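Local coordinates for protein alpha-glucosidase ([Eubacterium] rectale, PDB 6PNR) that hydrolyses alpha-glycosidic bonds as a family GH31 glycosidase, and probably releases sulfoquinovose from sulfolipid-derived glycosides, at residues S184-D189 with I202-K207; D290-K295 with D326-K331; Y338-A343 with D398-Y403. One frame throughout, in Å; residues are numbered along the deposited sequence.

Contact 1 of 3, residues S184-D189 with I202-K207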
loop_
_atom_site.group_PDB
_atom_site.type_symbol
_atom_site.label_atom_id
_atom_site.label_comp_id
_atom_site.label_asym_id
_atom_site.label_seq_id
_atom_site.Cartn_x
_atom_site.Cartn_y
_atom_site.Cartn_z
ATOM N N SER A 184 1.286 20.489 -19.112
ATOM C CA SER A 184 0.440 19.331 -19.362
ATOM C C SER A 184 -0.529 19.185 -18.198
ATOM O O SER A 184 -0.181 19.482 -17.055
ATOM C CB SER A 184 1.273 18.056 -19.513
ATOM O OG SER A 184 0.442 16.904 -19.559
ATOM N N THR A 185 -1.741 18.726 -18.489
ATOM C CA THR A 185 -2.667 18.359 -17.425
ATOM C C THR A 185 -2.847 16.854 -17.338
ATOM O O THR A 185 -3.787 16.387 -16.681
ATOM C CB THR A 185 -4.023 19.058 -17.587
ATOM O OG1 THR A 185 -4.706 18.533 -18.730
ATOM C CG2 THR A 185 -3.837 20.578 -17.740
ATOM N N ALA A 186 -1.958 16.084 -17.966
ATOM C CA ALA A 186 -1.991 14.642 -17.802
ATOM C C ALA A 186 -1.617 14.273 -16.371
ATOM O O ALA A 186 -1.093 15.090 -15.612
ATOM C CB ALA A 186 -1.030 13.966 -18.785
ATOM N N TYR A 187 -1.916 13.029 -15.996
ATOM C CA TYR A 187 -1.301 12.463 -14.804
ATOM C C TYR A 187 0.204 12.647 -14.892
ATOM O O TYR A 187 0.804 12.444 -15.949
ATOM C CB TYR A 187 -1.636 10.969 -14.672
ATOM C CG TYR A 187 -1.052 10.298 -13.441
ATOM C CD1 TYR A 187 0.266 9.846 -13.421
ATOM C CD2 TYR A 187 -1.825 10.118 -12.294
ATOM C CE1 TYR A 187 0.802 9.223 -12.283
ATOM C CE2 TYR A 187 -1.305 9.491 -11.164
ATOM C CZ TYR A 187 0.004 9.045 -11.167
ATOM O OH TYR A 187 0.526 8.436 -10.043
ATOM N N ALA A 188 0.814 13.046 -13.783
ATOM C CA ALA A 188 2.262 13.116 -13.695
ATOM C C ALA A 188 2.701 12.578 -12.344
ATOM O O ALA A 188 1.891 12.378 -11.436
ATOM C CB ALA A 188 2.784 14.544 -13.905
ATOM N N ASP A 189 4.006 12.336 -12.220
ATOM C CA ASP A 189 4.595 11.899 -10.955
ATOM C C ASP A 189 5.997 12.490 -10.881
ATOM O O ASP A 189 6.891 12.053 -11.612
ATOM C CB ASP A 189 4.620 10.370 -10.856
ATOM C CG ASP A 189 5.060 9.861 -9.479
ATOM O OD1 ASP A 189 5.568 10.653 -8.660
ATOM O OD2 ASP A 189 4.884 8.650 -9.206
ATOM N N ILE A 202 5.464 11.839 -16.985
ATOM C CA ILE A 202 4.255 12.419 -17.570
ATOM C C ILE A 202 3.552 11.347 -18.387
ATOM O O ILE A 202 4.203 10.603 -19.128
ATOM C CB ILE A 202 4.573 13.641 -18.465
ATOM C CG1 ILE A 202 5.681 14.513 -17.871
ATOM C CG2 ILE A 202 3.317 14.469 -18.685
ATOM C CD1 ILE A 202 5.308 15.244 -16.596
ATOM N N TRP A 203 2.222 11.266 -18.274
ATOM C CA TRP A 203 1.491 10.227 -19.017
ATOM C C TRP A 203 1.018 10.717 -20.383
ATOM O O TRP A 203 -0.080 10.381 -20.853
ATOM C CB TRP A 203 0.327 9.685 -18.188
ATOM C CG TRP A 203 0.797 8.780 -17.081
ATOM C CD1 TRP A 203 2.091 8.571 -16.687
ATOM C CD2 TRP A 203 -0.016 7.948 -16.241
ATOM N NE1 TRP A 203 2.127 7.672 -15.639
ATOM C CE2 TRP A 203 0.848 7.274 -15.353
ATOM C CE3 TRP A 203 -1.393 7.720 -16.145
ATOM C CZ2 TRP A 203 0.381 6.392 -14.375
ATOM C CZ3 TRP A 203 -1.856 6.847 -15.162
ATOM C CH2 TRP A 203 -0.969 6.191 -14.300
ATOM N N GLU A 204 1.864 11.524 -21.017
ATOM C CA GLU A 204 1.774 11.949 -22.409
ATOM C C GLU A 204 3.112 12.590 -22.743
ATOM O O GLU A 204 3.902 12.906 -21.849
ATOM C CB GLU A 204 0.634 12.942 -22.642
ATOM C CG GLU A 204 0.986 14.369 -22.222
ATOM C CD GLU A 204 -0.102 15.360 -22.576
ATOM O OE1 GLU A 204 -1.009 14.995 -23.360
ATOM O OE2 GLU A 204 -0.061 16.498 -22.059
ATOM N N VAL A 205 3.365 12.785 -24.031
ATOM C CA VAL A 205 4.474 13.652 -24.413
ATOM C C VAL A 205 4.022 15.087 -24.177
ATOM O O VAL A 205 3.093 15.556 -24.847
ATOM C CB VAL A 205 4.898 13.427 -25.872
ATOM C CG1 VAL A 205 5.999 14.399 -26.253
ATOM C CG2 VAL A 205 5.341 11.968 -26.087
ATOM N N PRO A 206 4.632 15.820 -23.248
ATOM C CA PRO A 206 4.142 17.164 -22.937
ATOM C C PRO A 206 4.474 18.151 -24.042
ATOM O O PRO A 206 5.512 18.051 -24.697
ATOM C CB PRO A 206 4.891 17.519 -21.646
ATOM C CG PRO A 206 6.188 16.794 -21.790
ATOM C CD PRO A 206 5.860 15.495 -22.504
ATOM N N LYS A 207 3.581 19.129 -24.227
ATOM C CA LYS A 207 3.811 20.160 -25.238
ATOM C C LYS A 207 5.117 20.892 -24.997
ATOM O O LYS A 207 5.861 21.178 -25.942
ATOM C CB LYS A 207 2.653 21.164 -25.254
ATOM C CG LYS A 207 1.429 20.700 -26.017
ATOM C CD LYS A 207 0.327 21.766 -26.007
ATOM C CE LYS A 207 -0.416 21.820 -24.664
ATOM N NZ LYS A 207 -1.213 20.578 -24.387
HETATM O O HOH W 1 -2.104 18.225 -21.163
#
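Ala188 and Ile202 face each other as an antiparallel, non-hydrogen-bonded pair, their CA atoms 4.4 Å apart, where the beta-hairpin formed by strands 188-194 and 197-202 opens at its base. The hairpin belongs to an antiparallel sheet of the N-terminal beta-domain found in GH31 enzymes. Just outside the pair, Trp203 N donates to Tyr187 O at 3.0 Å, which joins the two segments where one enters the hairpin and the other leaves it.

Beyond this bond the rings of Tyr187 and Trp203 run alongside each other in the same direction, forming a face-to-face stack with centroids 4.0 Å apart and planes inclined by 29°. Tyr187 CG is anti to its backbone N (chi1 -179°), which starts the ring off beside the indole. Its CD1 lies over the middle of the indole, above the CD2-CE2 bond shared by the two rings, 3.3 Å from Trp203 CE2. Trp203 NE1 bonds to Gln201 OE1, two residues back along the same strand, and Arg101 of strand 101-107 makes a cation-pi contact with the indole. On the sheet face carrying Ala188 and Ile202, Ala188 CB rests on Ile202 CD1 at 3.8 Å.

Farther from the hairpin the contact turns polar. Ser184 OG accepts from Ala186 N at 3.0 Å, which makes an ST turn, and donates to Glu204 OE2; one hydroxyl thus organises its own loop and bonds to the facing one. Ala186 CB packs against Glu204 CG, and Ile410 of helix 408-429 touches both residues. Glu204 OE2 also accepts from a water that in turn accepts the N-H of Thr185, while Ser184 OG meets this oxygen at 2.6 Å from above the carboxylate plane, 36° out of it.

Contact 2 of 3, residues D290-K295 with D326-K331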
loop_
_atom_site.group_PDB
_atom_site.type_symbol
_atom_site.label_atom_id
_atom_site.label_comp_id
_atom_site.label_asym_id
_atom_site.label_seq_id
_atom_site.Cartn_x
_atom_site.Cartn_y
_atom_site.Cartn_z
ATOM N N ASP A 290 -28.359 22.322 -5.869
ATOM C CA ASP A 290 -29.283 22.965 -6.802
ATOM C C ASP A 290 -29.195 24.463 -6.500
ATOM O O ASP A 290 -29.792 24.927 -5.527
ATOM C CB ASP A 290 -30.690 22.418 -6.601
ATOM C CG ASP A 290 -31.659 22.847 -7.693
ATOM O OD1 ASP A 290 -31.209 23.204 -8.804
ATOM O OD2 ASP A 290 -32.878 22.817 -7.423
ATOM N N TRP A 291 -28.430 25.202 -7.310
ATOM C CA TRP A 291 -27.867 26.497 -6.899
ATOM C C TRP A 291 -28.851 27.658 -7.075
ATOM O O TRP A 291 -28.580 28.638 -7.767
ATOM C CB TRP A 291 -26.575 26.756 -7.664
ATOM C CG TRP A 291 -25.725 25.526 -7.753
ATOM C CD1 TRP A 291 -25.263 24.919 -8.893
ATOM C CD2 TRP A 291 -25.273 24.721 -6.658
ATOM N NE1 TRP A 291 -24.545 23.788 -8.568
ATOM C CE2 TRP A 291 -24.528 23.651 -7.203
ATOM C CE3 TRP A 291 -25.415 24.803 -5.267
ATOM C CZ2 TRP A 291 -23.933 22.671 -6.406
ATOM C CZ3 TRP A 291 -24.808 23.825 -4.477
ATOM C CH2 TRP A 291 -24.079 22.783 -5.047
ATOM N N LYS A 292 -30.002 27.526 -6.411
ATOM C CA LYS A 292 -30.987 28.583 -6.216
ATOM C C LYS A 292 -31.363 28.578 -4.746
ATOM O O LYS A 292 -31.375 27.518 -4.116
ATOM C CB LYS A 292 -32.248 28.361 -7.067
ATOM C CG LYS A 292 -31.936 28.072 -8.530
ATOM C CD LYS A 292 -33.151 28.231 -9.438
ATOM C CE LYS A 292 -34.159 27.123 -9.267
ATOM N NZ LYS A 292 -35.263 27.274 -10.264
ATOM N N TYR A 293 -31.661 29.754 -4.185
ATOM C CA TYR A 293 -31.878 29.781 -2.745
ATOM C C TYR A 293 -33.120 28.968 -2.398
ATOM O O TYR A 293 -34.029 28.791 -3.213
ATOM C CB TYR A 293 -31.956 31.209 -2.207
ATOM C CG TYR A 293 -33.278 31.934 -2.320
ATOM C CD1 TYR A 293 -33.561 32.722 -3.429
ATOM C CD2 TYR A 293 -34.217 31.891 -1.286
ATOM C CE1 TYR A 293 -34.753 33.413 -3.536
ATOM C CE2 TYR A 293 -35.425 32.582 -1.386
ATOM C CZ TYR A 293 -35.679 33.343 -2.518
ATOM O OH TYR A 293 -36.863 34.041 -2.643
ATOM N N HIS A 294 -33.101 28.391 -1.204
ATOM C CA HIS A 294 -34.140 27.464 -0.778
ATOM C C HIS A 294 -35.268 28.278 -0.158
ATOM O O HIS A 294 -35.096 28.876 0.908
ATOM C CB HIS A 294 -33.576 26.441 0.207
ATOM C CG HIS A 294 -34.454 25.244 0.395
ATOM N ND1 HIS A 294 -35.574 25.263 1.199
ATOM C CD2 HIS A 294 -34.385 23.998 -0.127
ATOM C CE1 HIS A 294 -36.155 24.077 1.167
ATOM N NE2 HIS A 294 -35.456 23.291 0.367
ATOM N N LYS A 295 -36.424 28.307 -0.828
ATOM C CA LYS A 295 -37.464 29.250 -0.441
ATOM C C LYS A 295 -38.171 28.850 0.846
ATOM O O LYS A 295 -38.796 29.706 1.479
ATOM C CB LYS A 295 -38.472 29.417 -1.583
ATOM C CG LYS A 295 -37.863 30.089 -2.812
ATOM C CD LYS A 295 -38.904 30.758 -3.698
ATOM C CE LYS A 295 -38.236 31.507 -4.843
ATOM N NZ LYS A 295 -39.220 32.156 -5.748
ATOM N N ASP A 326 -32.240 15.365 -8.540
ATOM C CA ASP A 326 -33.629 15.714 -8.264
ATOM C C ASP A 326 -33.843 17.221 -8.209
ATOM O O ASP A 326 -34.905 17.672 -7.768
ATOM C CB ASP A 326 -34.133 15.028 -6.981
ATOM C CG ASP A 326 -33.446 15.533 -5.703
ATOM O OD1 ASP A 326 -32.532 16.380 -5.788
ATOM O OD2 ASP A 326 -33.833 15.073 -4.599
ATOM N N GLY A 327 -32.866 18.018 -8.673
ATOM C CA GLY A 327 -32.984 19.458 -8.598
ATOM C C GLY A 327 -33.555 20.103 -9.859
ATOM O O GLY A 327 -33.570 19.520 -10.943
ATOM N N GLU A 328 -34.003 21.352 -9.696
ATOM C CA GLU A 328 -34.536 22.109 -10.825
ATOM C C GLU A 328 -33.459 22.382 -11.872
ATOM O O GLU A 328 -33.684 22.198 -13.072
ATOM C CB GLU A 328 -35.153 23.423 -10.332
ATOM C CG GLU A 328 -36.515 23.259 -9.657
ATOM C CD GLU A 328 -37.583 22.724 -10.618
ATOM O OE1 GLU A 328 -37.840 23.382 -11.658
ATOM O OE2 GLU A 328 -38.147 21.637 -10.344
ATOM N N LEU A 329 -32.285 22.838 -11.445
ATOM C CA LEU A 329 -31.247 23.127 -12.427
ATOM C C LEU A 329 -30.745 21.854 -13.101
ATOM O O LEU A 329 -30.385 21.883 -14.283
ATOM C CB LEU A 329 -30.107 23.906 -11.767
ATOM C CG LEU A 329 -30.466 25.360 -11.432
ATOM C CD1 LEU A 329 -29.341 26.041 -10.657
ATOM C CD2 LEU A 329 -30.807 26.154 -12.704
ATOM N N TYR A 330 -30.731 20.721 -12.389
ATOM C CA TYR A 330 -30.413 19.458 -13.049
ATOM C C TYR A 330 -31.387 19.176 -14.187
ATOM O O TYR A 330 -30.983 18.760 -15.278
ATOM C CB TYR A 330 -30.435 18.299 -12.052
ATOM C CG TYR A 330 -30.228 16.955 -12.709
ATOM C CD1 TYR A 330 -31.301 16.221 -13.200
ATOM C CD2 TYR A 330 -28.953 16.427 -12.858
ATOM C CE1 TYR A 330 -31.105 15.001 -13.823
ATOM C CE2 TYR A 330 -28.753 15.211 -13.474
ATOM C CZ TYR A 330 -29.831 14.501 -13.955
ATOM O OH TYR A 330 -29.619 13.283 -14.563
ATOM N N LYS A 331 -32.684 19.379 -13.938
ATOM C CA LYS A 331 -33.686 19.095 -14.961
ATOM C C LYS A 331 -33.430 19.922 -16.215
ATOM O O LYS A 331 -33.447 19.397 -17.334
ATOM C CB LYS A 331 -35.082 19.364 -14.396
ATOM C CG LYS A 331 -36.231 19.084 -15.362
ATOM C CD LYS A 331 -37.570 19.594 -14.801
ATOM C CE LYS A 331 -38.666 19.594 -15.877
ATOM N NZ LYS A 331 -39.934 20.237 -15.419
#
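Asp290 OD1 accepts the backbone N-H of Leu329 at 2.9 Å, on the syn side, 26° out of the carboxylate plane, while Asp290 OD2 takes that of Glu328 at 2.9 Å from well above the plane. Asp290 CG stands anti to the backbone N (chi1 -170°), directed toward the first turn of helix 328-335, and each carboxylate oxygen takes one amide there. The negative group is therefore set at the positive end of the helix, which is likely to stabilise its charge. Gly327 holds the N-cap position, and a side chain on it would run into Asp290 CG. An alanine in place of Asp290 would probably leave the Glu328 and Leu329 amides without these acceptors and open a gap beside Leu329 CB, which now packs 3.2 Å from Asp290 OD1.

The two segments are excursions of the GH31 (beta/alpha) barrel: 290-295 leads from strand 285-287 to helix 301-310, and 326-331 starts the helix that follows strands 314-319 and 322-324. The first bends sharply in an inverse gamma turn centred on Trp291, closed by Lys292 N and Asp290 O at 2.8 Å. Trp291 N is buried without a polar partner and lies 3.6 Å from Leu329 CD1. The Trp291 side chain, about 7 Å from the bound aza-sugar, meets the pocket residue Trp289, consistent with a second-shell place for Trp291. Leu329 CD1 continues onto Lys292 CG at 3.9 Å, with Ile374 and Tyr378 of helix 365-380 against the leucine. On the more exposed side, Lys292 NZ passes Glu328 CB at 3.9 Å.

Contact 3 of 3, residues Y338-A343 with D398-Y403. With SO4 (sulfate ion), chain F.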
loop_
_atom_site.group_PDB
_atom_site.type_symbol
_atom_site.label_atom_id
_atom_site.label_comp_id
_atom_site.label_asym_id
_atom_site.label_seq_id
_atom_site.Cartn_x
_atom_site.Cartn_y
_atom_site.Cartn_z
ATOM N N TYR A 338 -26.368 19.468 -21.235
ATOM C CA TYR A 338 -25.192 20.169 -20.735
ATOM C C TYR A 338 -24.345 19.334 -19.784
ATOM O O TYR A 338 -23.448 19.882 -19.138
ATOM C CB TYR A 338 -25.614 21.464 -20.045
ATOM C CG TYR A 338 -26.070 22.555 -20.993
ATOM C CD1 TYR A 338 -25.871 22.439 -22.367
ATOM C CD2 TYR A 338 -26.683 23.713 -20.511
ATOM C CE1 TYR A 338 -26.283 23.441 -23.237
ATOM C CE2 TYR A 338 -27.093 24.723 -21.375
ATOM C CZ TYR A 338 -26.890 24.576 -22.735
ATOM O OH TYR A 338 -27.293 25.563 -23.596
ATOM N N PHE A 339 -24.593 18.029 -19.686
ATOM C CA PHE A 339 -23.836 17.152 -18.805
ATOM C C PHE A 339 -22.885 16.271 -19.604
ATOM O O PHE A 339 -23.176 15.879 -20.739
ATOM C CB PHE A 339 -24.769 16.258 -17.972
ATOM C CG PHE A 339 -25.570 17.002 -16.930
ATOM C CD1 PHE A 339 -24.936 17.747 -15.947
ATOM C CD2 PHE A 339 -26.957 16.923 -16.912
ATOM C CE1 PHE A 339 -25.679 18.423 -14.971
ATOM C CE2 PHE A 339 -27.698 17.594 -15.954
ATOM C CZ PHE A 339 -27.057 18.345 -14.979
ATOM N N ALA A 340 -21.751 15.942 -18.991
ATOM C CA ALA A 340 -20.888 14.898 -19.536
ATOM C C ALA A 340 -21.648 13.577 -19.646
ATOM O O ALA A 340 -22.490 13.247 -18.806
ATOM C CB ALA A 340 -19.656 14.718 -18.655
ATOM N N THR A 341 -21.324 12.803 -20.680
ATOM C CA THR A 341 -22.085 11.611 -21.032
ATOM C C THR A 341 -21.194 10.379 -21.053
ATOM O O THR A 341 -19.966 10.470 -21.111
ATOM C CB THR A 341 -22.755 11.767 -22.406
ATOM O OG1 THR A 341 -21.771 12.166 -23.372
ATOM C CG2 THR A 341 -23.844 12.817 -22.347
ATOM N N LYS A 342 -21.826 9.212 -21.008
ATOM C CA LYS A 342 -21.092 7.964 -21.109
ATOM C C LYS A 342 -20.963 7.547 -22.574
ATOM O O LYS A 342 -21.524 8.172 -23.475
ATOM C CB LYS A 342 -21.783 6.864 -20.303
ATOM C CG LYS A 342 -22.239 7.286 -18.925
ATOM C CD LYS A 342 -22.818 6.111 -18.180
ATOM C CE LYS A 342 -21.721 5.243 -17.582
ATOM N NZ LYS A 342 -21.531 5.536 -16.121
ATOM N N ALA A 343 -20.211 6.466 -22.805
ATOM C CA ALA A 343 -20.122 5.907 -24.151
ATOM C C ALA A 343 -21.496 5.501 -24.679
ATOM O O ALA A 343 -21.788 5.680 -25.865
ATOM C CB ALA A 343 -19.169 4.713 -24.169
ATOM N N ASP A 398 -13.460 6.474 -16.508
ATOM C CA ASP A 398 -13.726 5.121 -16.979
ATOM C C ASP A 398 -14.560 5.125 -18.251
ATOM O O ASP A 398 -14.227 4.433 -19.220
ATOM C CB ASP A 398 -14.403 4.293 -15.873
ATOM C CG ASP A 398 -15.658 4.959 -15.296
ATOM O OD1 ASP A 398 -16.047 6.049 -15.764
ATOM O OD2 ASP A 398 -16.263 4.380 -14.367
ATOM N N ASP A 399 -15.631 5.912 -18.279
ATOM C CA ASP A 399 -16.631 5.768 -19.325
ATOM C C ASP A 399 -17.352 7.109 -19.484
ATOM O O ASP A 399 -18.550 7.256 -19.238
ATOM C CB ASP A 399 -17.601 4.635 -18.983
ATOM C CG ASP A 399 -18.612 4.378 -20.075
ATOM O OD1 ASP A 399 -18.531 5.039 -21.130
ATOM O OD2 ASP A 399 -19.486 3.510 -19.869
ATOM N N ILE A 400 -16.613 8.123 -19.923
ATOM C CA ILE A 400 -17.146 9.473 -19.964
ATOM C C ILE A 400 -16.627 10.179 -21.207
ATOM O O ILE A 400 -15.515 9.918 -21.679
ATOM C CB ILE A 400 -16.797 10.241 -18.671
ATOM C CG1 ILE A 400 -17.613 11.530 -18.557
ATOM C CG2 ILE A 400 -15.306 10.495 -18.581
ATOM C CD1 ILE A 400 -17.646 12.101 -17.140
ATOM N N CYS A 401 -17.466 11.059 -21.753
ATOM C CA CYS A 401 -17.191 11.778 -22.991
ATOM C C CYS A 401 -17.377 13.268 -22.744
ATOM O O CYS A 401 -18.392 13.688 -22.180
ATOM C CB CYS A 401 -18.118 11.307 -24.132
ATOM S SG CYS A 401 -17.977 9.539 -24.565
ATOM N N LEU A 402 -16.397 14.055 -23.167
ATOM C CA LEU A 402 -16.419 15.503 -23.034
ATOM C C LEU A 402 -16.528 16.162 -24.402
ATOM O O LEU A 402 -15.972 15.671 -25.390
ATOM C CB LEU A 402 -15.162 15.989 -22.313
ATOM C CG LEU A 402 -15.084 15.206 -21.006
ATOM C CD1 LEU A 402 -13.714 15.270 -20.427
ATOM C CD2 LEU A 402 -16.127 15.734 -20.021
ATOM N N TYR A 403 -17.255 17.275 -24.445
ATOM C CA TYR A 403 -17.391 18.052 -25.670
ATOM C C TYR A 403 -16.039 18.357 -26.303
ATOM O O TYR A 403 -15.918 18.390 -27.531
ATOM C CB TYR A 403 -18.137 19.349 -25.364
ATOM C CG TYR A 403 -18.408 20.211 -26.576
ATOM C CD1 TYR A 403 -17.460 21.117 -27.036
ATOM C CD2 TYR A 403 -19.624 20.131 -27.251
ATOM C CE1 TYR A 403 -17.707 21.917 -28.146
ATOM C CE2 TYR A 403 -19.882 20.927 -28.365
ATOM C CZ TYR A 403 -18.918 21.817 -28.807
ATOM O OH TYR A 403 -19.163 22.614 -29.909
HETATM S S SO4 F . -29.262 28.692 -22.593
HETATM O O1 SO4 F . -27.889 28.981 -22.183
HETATM O O2 SO4 F . -29.371 27.290 -22.992
HETATM O O3 SO4 F . -30.168 28.948 -21.471
HETATM O O4 SO4 F . -29.631 29.543 -23.725
#
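Asp399 CG, anti to the backbone N (chi1 -176°), is directed toward the start of Ala343, and an extended chi2 of 162° sends Ile400 CD1 out to Ala340. The first torsion serves a polar contact: Ala343 N donates to Asp399 OD1 at 2.8 Å, met on the syn side and 29° out of the carboxylate plane. The other oxygen, OD2, lies 3.6 Å from Lys342 CE, where the two side chains cross at about a right angle. The ammonium stands farther off, so Lys342 is not bonded to this acid; it makes a cation-pi contact with Tyr348, whose hydroxyl in turn bonds Asp398.

Between these ends the backbones pair. Cys401 N donates to Thr341 O at 2.6 Å, and the return bond, Thr341 N to Cys401 O, is weak at 3.4 Å. Asp399 O is buried without a hydrogen-bond partner; Lys342 CA approaches it at 3.2 Å in a CA-H...O contact, a weaker interaction that may partly compensate. Ile400 CA makes a similar contact with Thr341 O.

The apolar end gathers round Ala340 CB, which Ile400 CD1 meets at 3.6 Å and Leu402 CD2 at 3.9 Å. Pro408 and Trp415 of helix 408-429 touch the isoleucine and the leucine in turn. Away from the pairing, Tyr338 OH donates to O2 of a sulfate ion, probably from the crystallisation liquor, that Lys336 also binds.

Thr341 and Cys401 form a single antiparallel bridge, hydrogen-bonded in type, between two long loops: one follows helix 328-335, the other follows the parallel strand 386-389. It is loop-to-loop pairing on the periphery of the GH31 (beta/alpha) barrel.

From the N terminus the three contacts follow in series, none nested and none crossing. Contact 1 closes the hairpin of strands 188-194 and 197-202 in the N-terminal beta-domain, with 12 residues between its segments, before the chain enters the barrel. Contact 2 spans 30 residues there, joining the loop after strand 285-287 to the start of helix 328-335. The same helix leads into contact 3, which closes a wider loop of 54 residues containing helix 365-380 and strand 386-389. Contacts 2 and 3 touch where the rings of Tyr330 and Phe339 stack. Contact 1 is separate, its centre about 21 Å from that of contact 3, yet helix 408-429 packs against both and so links beta-domain and barrel.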